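Local coordinates for D-alanyl-lipoteichoic acid synthetase (Streptococcus pneumoniae, PDB 3BMA), which probably takes part in the D-alanylation of lipoteichoic acid, a step in cell-wall biogenesis at the cell membrane, at residues Q31-R34 against A35-P39; K66-R69 against S70-Y74; A191-F194 against G195-V199. The protein carries 1 engineered substitution. One frame throughout, in Å; residues are numbered along the deposited sequence.

Interaction 1: Q31-R34 against A35-P39; sequences QKVR and ALSDP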
loop_
_atom_site.group_PDB
_atom_site.type_symbol
_atom_site.label_atom_id
_atom_site.label_comp_id
_atom_site.label_asym_id
_atom_site.label_seq_id
_atom_site.Cartn_x
_atom_site.Cartn_y
_atom_site.Cartn_z
ATOM N N GLN C 31 11.273 -19.776 -19.757
ATOM C CA GLN C 31 12.058 -20.535 -20.738
ATOM C C GLN C 31 13.009 -19.671 -21.566
ATOM O O GLN C 31 14.166 -20.048 -21.768
ATOM C CB GLN C 31 11.140 -21.350 -21.656
ATOM C CG GLN C 31 10.379 -22.466 -20.954
ATOM C CD GLN C 31 9.425 -23.202 -21.883
ATOM O OE1 GLN C 31 8.206 -23.069 -21.770
ATOM N NE2 GLN C 31 9.977 -23.980 -22.807
ATOM N N LYS C 32 12.534 -18.513 -22.024
ATOM C CA LYS C 32 13.370 -17.616 -22.822
ATOM C C LYS C 32 14.441 -16.878 -22.012
ATOM O O LYS C 32 15.529 -16.642 -22.517
ATOM C CB LYS C 32 12.535 -16.660 -23.691
ATOM C CG LYS C 32 11.716 -15.607 -22.958
ATOM C CD LYS C 32 10.706 -14.979 -23.905
ATOM C CE LYS C 32 9.952 -13.850 -23.245
ATOM N NZ LYS C 32 8.814 -13.408 -24.100
ATOM N N VAL C 33 14.151 -16.544 -20.758
ATOM C CA VAL C 33 15.134 -15.864 -19.909
ATOM C C VAL C 33 16.221 -16.837 -19.414
ATOM O O VAL C 33 17.381 -16.445 -19.275
ATOM C CB VAL C 33 14.454 -15.062 -18.750
ATOM C CG1 VAL C 33 15.473 -14.551 -17.730
ATOM C CG2 VAL C 33 13.665 -13.880 -19.322
ATOM N N ARG C 34 15.841 -18.099 -19.197
ATOM C CA ARG C 34 16.763 -19.148 -18.750
ATOM C C ARG C 34 17.867 -19.401 -19.780
ATOM O O ARG C 34 19.046 -19.499 -19.433
ATOM C CB ARG C 34 15.977 -20.437 -18.495
ATOM C CG ARG C 34 16.707 -21.535 -17.746
ATOM C CD ARG C 34 15.753 -22.701 -17.525
ATOM N NE ARG C 34 16.426 -23.907 -17.041
ATOM C CZ ARG C 34 16.450 -24.297 -15.769
ATOM N NH1 ARG C 34 17.084 -25.414 -15.434
ATOM N NH2 ARG C 34 15.842 -23.580 -14.827
ATOM N N ALA C 35 17.464 -19.509 -21.046
ATOM C CA ALA C 35 18.392 -19.770 -22.149
ATOM C C ALA C 35 19.241 -18.552 -22.512
ATOM O O ALA C 35 20.456 -18.670 -22.684
ATOM C CB ALA C 35 17.640 -20.275 -23.364
ATOM N N LEU C 36 18.604 -17.386 -22.606
ATOM C CA LEU C 36 19.290 -16.152 -23.003
ATOM C C LEU C 36 20.213 -15.545 -21.931
ATOM O O LEU C 36 20.911 -14.564 -22.200
ATOM C CB LEU C 36 18.282 -15.111 -23.510
ATOM C CG LEU C 36 17.480 -15.487 -24.765
ATOM C CD1 LEU C 36 16.352 -14.500 -25.020
ATOM C CD2 LEU C 36 18.359 -15.604 -25.989
ATOM N N SER C 37 20.224 -16.129 -20.732
ATOM C CA SER C 37 21.097 -15.670 -19.644
ATOM C C SER C 37 22.179 -16.684 -19.241
ATOM O O SER C 37 22.942 -16.434 -18.303
ATOM C CB SER C 37 20.269 -15.273 -18.416
ATOM O OG SER C 37 19.496 -16.369 -17.958
ATOM N N ASP C 38 22.233 -17.816 -19.944
ATOM C CA ASP C 38 23.256 -18.843 -19.722
ATOM C C ASP C 38 24.637 -18.319 -20.138
ATOM O O ASP C 38 24.831 -17.943 -21.298
ATOM C CB ASP C 38 22.913 -20.119 -20.509
ATOM C CG ASP C 38 23.642 -21.367 -19.989
ATOM O OD1 ASP C 38 23.132 -22.479 -20.225
ATOM O OD2 ASP C 38 24.712 -21.263 -19.348
ATOM N N PRO C 39 25.593 -18.274 -19.186
ATOM C CA PRO C 39 26.960 -17.860 -19.512
ATOM C C PRO C 39 27.764 -18.923 -20.268
ATOM O O PRO C 39 28.728 -18.583 -20.955
ATOM C CB PRO C 39 27.594 -17.602 -18.134
ATOM C CG PRO C 39 26.465 -17.657 -17.139
ATOM C CD PRO C 39 25.452 -18.563 -17.747
#
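The hydroxyl of Ser37 turns back on the last turn of the helix and reaches the carbonyl of Val33, with OG 2.5 Å from Val33 O. This side-chain bond is very short, and Ser37 is its donor. A chi1 of 59° puts OG between the backbone N and the carbonyl carbon of its own residue, from where it faces up the helix axis toward the preceding turn. CB of Ser37 also lies close, 3.2 Å from Val33 O, so the whole short side chain is folded against that carbonyl. One residue earlier, Leu36 N donates to Lys32 O over 3.2 Å, an ordinary helical bond. CB, CG and CD1 of Leu36 flank the same oxygen, CG at 3.2 Å from Lys32 O, which places a hydrocarbon flank beside a polar atom that already has its amide partner. The bond from Ala35 N to Gln31 O is longer and weak.

Together these bonds form the C-terminal end of helix 29-36, which leads through a short loop into strand 43-47 of the parallel sheet, in a chain assigned to the SGNH hydrolase clan. Asp38 N makes a further weak bond, to Ala35 O.

In the next shell, Ala35 and Leu36 rest on Phe43, and Leu36 also meets Pro45, so the inner side of the helix end lies on the strand that follows it. Lys32 leads away from the turn, its ammonium held by Phe26 O, Gly89 O and the side chain of Gln92. Just past the helix, Asp38 OD2 accepts a bond from Asn40 N; back on the helix, Gln31 NE2 is bonded to Ser17 OG.

Interaction 2: K66-R69 against S70-Y74; sequences KYNR and SYRPY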
loop_
_atom_site.group_PDB
_atom_site.type_symbol
_atom_site.label_atom_id
_atom_site.label_comp_id
_atom_site.label_asym_id
_atom_site.label_seq_id
_atom_site.Cartn_x
_atom_site.Cartn_y
_atom_site.Cartn_z
ATOM N N LYS C 66 24.508 -29.512 -35.579
ATOM C CA LYS C 66 25.438 -30.448 -36.220
ATOM C C LYS C 66 26.854 -29.880 -36.243
ATOM O O LYS C 66 27.807 -30.555 -35.846
ATOM C CB LYS C 66 24.949 -30.831 -37.634
ATOM C CG LYS C 66 26.008 -31.346 -38.651
ATOM C CD LYS C 66 26.797 -32.599 -38.211
ATOM C CE LYS C 66 25.975 -33.869 -38.218
ATOM N NZ LYS C 66 25.816 -34.400 -39.595
ATOM N N TYR C 67 26.979 -28.626 -36.666
ATOM C CA TYR C 67 28.291 -28.023 -36.874
ATOM C C TYR C 67 28.859 -27.312 -35.642
ATOM O O TYR C 67 29.899 -26.650 -35.736
ATOM C CB TYR C 67 28.269 -27.123 -38.117
ATOM C CG TYR C 67 27.829 -27.876 -39.358
ATOM C CD1 TYR C 67 28.632 -28.877 -39.908
ATOM C CD2 TYR C 67 26.605 -27.611 -39.964
ATOM C CE1 TYR C 67 28.230 -29.584 -41.035
ATOM C CE2 TYR C 67 26.193 -28.311 -41.094
ATOM C CZ TYR C 67 27.012 -29.296 -41.623
ATOM O OH TYR C 67 26.611 -29.990 -42.740
ATOM N N ASN C 68 28.180 -27.483 -34.501
ATOM C CA ASN C 68 28.629 -27.009 -33.181
ATOM C C ASN C 68 29.089 -25.548 -33.190
ATOM O O ASN C 68 30.225 -25.225 -32.819
ATOM C CB ASN C 68 29.705 -27.952 -32.603
ATOM C CG ASN C 68 29.975 -27.716 -31.115
ATOM O OD1 ASN C 68 29.155 -27.136 -30.399
ATOM N ND2 ASN C 68 31.137 -28.167 -30.652
ATOM N N ARG C 69 28.194 -24.672 -33.634
ATOM C CA ARG C 69 28.519 -23.259 -33.819
ATOM C C ARG C 69 28.688 -22.516 -32.494
ATOM O O ARG C 69 28.350 -23.041 -31.433
ATOM C CB ARG C 69 27.468 -22.584 -34.707
ATOM C CG ARG C 69 27.443 -23.144 -36.119
ATOM C CD ARG C 69 26.560 -22.336 -37.034
ATOM N NE ARG C 69 26.818 -22.661 -38.435
ATOM C CZ ARG C 69 26.152 -22.144 -39.464
ATOM N NH1 ARG C 69 25.178 -21.272 -39.264
ATOM N NH2 ARG C 69 26.466 -22.501 -40.699
ATOM N N SER C 70 29.213 -21.295 -32.564
ATOM C CA SER C 70 29.428 -20.464 -31.374
ATOM C C SER C 70 28.130 -19.862 -30.811
ATOM O O SER C 70 28.164 -19.058 -29.875
ATOM C CB SER C 70 30.455 -19.361 -31.669
ATOM O OG SER C 70 30.079 -18.591 -32.800
ATOM N N TYR C 71 26.998 -20.261 -31.387
ATOM C CA TYR C 71 25.680 -19.801 -30.964
ATOM C C TYR C 71 24.604 -20.844 -31.267
ATOM O O TYR C 71 24.806 -21.731 -32.098
ATOM C CB TYR C 71 25.326 -18.465 -31.636
ATOM C CG TYR C 71 25.150 -18.532 -33.139
ATOM C CD1 TYR C 71 26.222 -18.283 -33.996
ATOM C CD2 TYR C 71 23.907 -18.827 -33.705
ATOM C CE1 TYR C 71 26.066 -18.344 -35.379
ATOM C CE2 TYR C 71 23.744 -18.900 -35.084
ATOM C CZ TYR C 71 24.826 -18.651 -35.914
ATOM O OH TYR C 71 24.664 -18.714 -37.279
ATOM N N ARG C 72 23.469 -20.725 -30.578
ATOM C CA ARG C 72 22.249 -21.450 -30.913
ATOM C C ARG C 72 21.117 -20.440 -31.080
ATOM O O ARG C 72 21.039 -19.481 -30.317
ATOM C CB ARG C 72 21.876 -22.449 -29.818
ATOM C CG ARG C 72 22.858 -23.594 -29.606
ATOM C CD ARG C 72 22.997 -24.479 -30.843
ATOM N NE ARG C 72 23.908 -25.605 -30.619
ATOM C CZ ARG C 72 25.236 -25.542 -30.697
ATOM N NH1 ARG C 72 25.846 -24.400 -30.996
ATOM N NH2 ARG C 72 25.961 -26.629 -30.478
ATOM N N PRO C 73 20.254 -20.624 -32.095
ATOM C CA PRO C 73 19.063 -19.778 -32.193
ATOM C C PRO C 73 18.030 -20.110 -31.115
ATOM O O PRO C 73 17.807 -21.285 -30.823
ATOM C CB PRO C 73 18.495 -20.118 -33.580
ATOM C CG PRO C 73 19.577 -20.878 -34.291
ATOM C CD PRO C 73 20.345 -21.574 -33.218
ATOM N N TYR C 74 17.447 -19.079 -30.504
ATOM C CA TYR C 74 16.227 -19.238 -29.717
ATOM C C TYR C 74 15.085 -18.693 -30.559
ATOM O O TYR C 74 14.945 -17.483 -30.719
ATOM C CB TYR C 74 16.292 -18.515 -28.362
ATOM C CG TYR C 74 15.228 -19.005 -27.388
ATOM C CD1 TYR C 74 15.544 -19.916 -26.384
ATOM C CD2 TYR C 74 13.899 -18.579 -27.491
ATOM C CE1 TYR C 74 14.569 -20.385 -25.504
ATOM C CE2 TYR C 74 12.917 -19.045 -26.618
ATOM C CZ TYR C 74 13.260 -19.945 -25.627
ATOM O OH TYR C 74 12.292 -20.400 -24.759
#
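Arg72 folds back over the loop and grips two acceptors of the preceding residues with two different nitrogens. NH1 lies 2.9 Å from Arg69 O, and NH2 lies 3.2 Å from Asn68 OD1; both oxygens sit at the edge of the guanidinium, in its plane. The second bond is fairly straight, with an N-H...O angle of 162°, although the Asn68 amide stands almost upright to the guanidinium, the planes being 89° apart. At Arg69 O the donor comes from above the carbonyl plane. NH1 also donates to Tyr71 O over 3.1 Å, again from above that carbonyl, so a single nitrogen joins two main-chain oxygens of the loop. A bend at the second torsion swings the Arg72 chain back toward 66-69. NE forms a salt bridge with Glu65, and with the bonds from NH1 and NH2 this would hold the flat group in one orientation.

The loop is the link between helix 60-66 and strand 72-76, an outermost strand of the central parallel sheet. Arg72 and Tyr74 bond through their backbones to Arg42 and to Val44 and Phe46 of the neighbouring strand 43-47, making this the entry from a helix into a sheet edge of an alpha/beta fold.

On the other flank the buried Tyr71 runs alongside Arg69 in the same direction, its ring plane 55° from the guanidinium. The two ends meet with Arg69 NH1 3.3 Å from Tyr71 OH. Both groups converge on helix 355-369: Arg69 NH1 forms salt bridges with Asp361 and Asp365, and Tyr71 OH is hydrogen-bonded to Asp365. The solvent side is far looser. There the side chain of Ser70 sets out away from 66-69 and makes no polar contact with it, whereas Asn68, also exposed, is tied by OD1 to Arg72.

Interaction 3: A191-F194 against G195-V199; sequences ASFF and GQFSV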
loop_
_atom_site.group_PDB
_atom_site.type_symbol
_atom_site.label_atom_id
_atom_site.label_comp_id
_atom_site.label_asym_id
_atom_site.label_seq_id
_atom_site.Cartn_x
_atom_site.Cartn_y
_atom_site.Cartn_z
ATOM N N ALA C 191 6.015 -15.892 -12.542
ATOM C CA ALA C 191 6.366 -16.455 -13.846
ATOM C C ALA C 191 7.652 -17.285 -13.840
ATOM O O ALA C 191 7.692 -18.356 -14.440
ATOM C CB ALA C 191 6.448 -15.361 -14.897
ATOM N N SER C 192 8.684 -16.794 -13.153
ATOM C CA SER C 192 9.975 -17.478 -13.114
ATOM C C SER C 192 9.956 -18.732 -12.242
ATOM O O SER C 192 10.719 -19.668 -12.482
ATOM C CB SER C 192 11.092 -16.527 -12.671
ATOM O OG SER C 192 10.851 -16.014 -11.374
ATOM N N PHE C 193 9.080 -18.758 -11.239
ATOM C CA PHE C 193 8.940 -19.942 -10.391
ATOM C C PHE C 193 8.040 -20.999 -11.033
ATOM O O PHE C 193 8.381 -22.182 -11.026
ATOM C CB PHE C 193 8.431 -19.586 -8.984
ATOM C CG PHE C 193 8.334 -20.773 -8.056
ATOM C CD1 PHE C 193 7.131 -21.464 -7.901
ATOM C CD2 PHE C 193 9.449 -21.211 -7.347
ATOM C CE1 PHE C 193 7.044 -22.567 -7.061
ATOM C CE2 PHE C 193 9.371 -22.315 -6.500
ATOM C CZ PHE C 193 8.166 -22.991 -6.357
ATOM N N PHE C 194 6.898 -20.571 -11.572
ATOM C CA PHE C 194 5.883 -21.501 -12.083
ATOM C C PHE C 194 6.010 -21.837 -13.568
ATOM O O PHE C 194 5.309 -22.720 -14.065
ATOM C CB PHE C 194 4.467 -20.989 -11.780
ATOM C CG PHE C 194 4.098 -21.052 -10.329
ATOM C CD1 PHE C 194 3.930 -19.886 -9.589
ATOM C CD2 PHE C 194 3.926 -22.278 -9.696
ATOM C CE1 PHE C 194 3.599 -19.936 -8.240
ATOM C CE2 PHE C 194 3.597 -22.338 -8.347
ATOM C CZ PHE C 194 3.429 -21.164 -7.618
ATOM N N GLY C 195 6.900 -21.142 -14.269
ATOM C CA GLY C 195 7.084 -21.363 -15.700
ATOM C C GLY C 195 8.128 -22.410 -16.034
ATOM O O GLY C 195 8.228 -22.845 -17.183
ATOM N N GLN C 196 8.900 -22.825 -15.032
ATOM C CA GLN C 196 9.977 -23.796 -15.233
ATOM C C GLN C 196 9.500 -25.254 -15.283
ATOM O O GLN C 196 10.298 -26.168 -15.494
ATOM C CB GLN C 196 11.063 -23.621 -14.166
ATOM C CG GLN C 196 10.644 -24.001 -12.752
ATOM C CD GLN C 196 11.629 -23.534 -11.690
ATOM O OE1 GLN C 196 12.680 -22.973 -12.000
ATOM N NE2 GLN C 196 11.286 -23.764 -10.426
ATOM N N PHE C 197 8.198 -25.458 -15.100
ATOM C CA PHE C 197 7.615 -26.796 -15.060
ATOM C C PHE C 197 6.886 -27.184 -16.356
ATOM O O PHE C 197 6.202 -28.211 -16.402
ATOM C CB PHE C 197 6.673 -26.926 -13.856
ATOM C CG PHE C 197 7.296 -26.536 -12.536
ATOM C CD1 PHE C 197 8.484 -27.126 -12.102
ATOM C CD2 PHE C 197 6.675 -25.601 -11.710
ATOM C CE1 PHE C 197 9.053 -26.774 -10.875
ATOM C CE2 PHE C 197 7.236 -25.244 -10.480
ATOM C CZ PHE C 197 8.428 -25.831 -10.063
ATOM N N SER C 198 7.039 -26.365 -17.398
ATOM C CA SER C 198 6.419 -26.626 -18.703
ATOM C C SER C 198 7.193 -27.694 -19.475
ATOM O O SER C 198 8.363 -27.494 -19.816
ATOM C CB SER C 198 6.332 -25.338 -19.531
ATOM O OG SER C 198 5.511 -24.368 -18.902
ATOM N N VAL C 199 6.541 -28.828 -19.737
ATOM C CA VAL C 199 7.185 -29.959 -20.422
ATOM C C VAL C 199 6.488 -30.344 -21.739
ATOM O O VAL C 199 5.437 -30.995 -21.736
ATOM C CB VAL C 199 7.334 -31.220 -19.496
ATOM C CG1 VAL C 199 8.128 -32.324 -20.197
ATOM C CG2 VAL C 199 8.006 -30.866 -18.171
HETATM O O HOH W 1 4.279 -22.513 -17.286
#
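This is a local contact at the C-terminal end of helix 174-194, where the chain leaves the last helical turn and enters the loop leading to helix 202-210. Its side-chain core is a T-shaped pair: the edge of Phe197 is directed at the face of Phe193, with centroids 6.0 Å apart and planes at 88°. The nearest ring atoms are Phe193 CE1 and Phe197 CE2, at 4.3 Å. Phe197 also approaches the main chain, its CE2 lying 3.3 Å from Phe193 O. A chi1 of -53° sets the Phe197 ring beside its own backbone N and back toward the helix end. Gln196 enters from another direction, with CG 3.4 Å from Phe193 O and the same methylene lying over the rim of one Phe197 face.

The main chain adds a weak bond from Gly195 N to Ala191 O, 2.9 Å long but strongly bent at 125°. A water bridges Ser198 OG, 2.8 Å away, and the carbonyl of Phe194, the latter weakly; Ser198 itself is poorly ordered.

CD1 of Phe193 stands over the centre of one face of the Phe194 ring, 3.5 Å above its plane. A second subunit continues the aromatic cluster: Phe154 of that chain meets Phe193 edge-to-face and also packs on the ring of Phe197, while Gly127 of the same chain touches Phe194. The arrangement is that of a helix C-terminus running into a type I beta turn, Gly195 to Ser198, with its phenylalanines forming part of a subunit interface.

Overall arrangement
From the N terminus, interaction 1 comes first, ending helix 29-36 ahead of strand 43-47. Interaction 2 follows, turning the chain from helix 60-66 into strand 72-76, and interaction 3 comes much later, at the end of helix 174-194. Each closes only a local turn, and the three lie in series, neither nested nor crossed. Interactions 1 and 2 meet through Tyr74, whose ring packs on Ala35 and whose hydroxyl lies against Gln31 and Lys32, joining helix 29-36 to the sheet edge. Interaction 3 touches interaction 1 lightly, Ser198 against Gln31, but stays about 9 Å from interaction 2 at the nearest atoms.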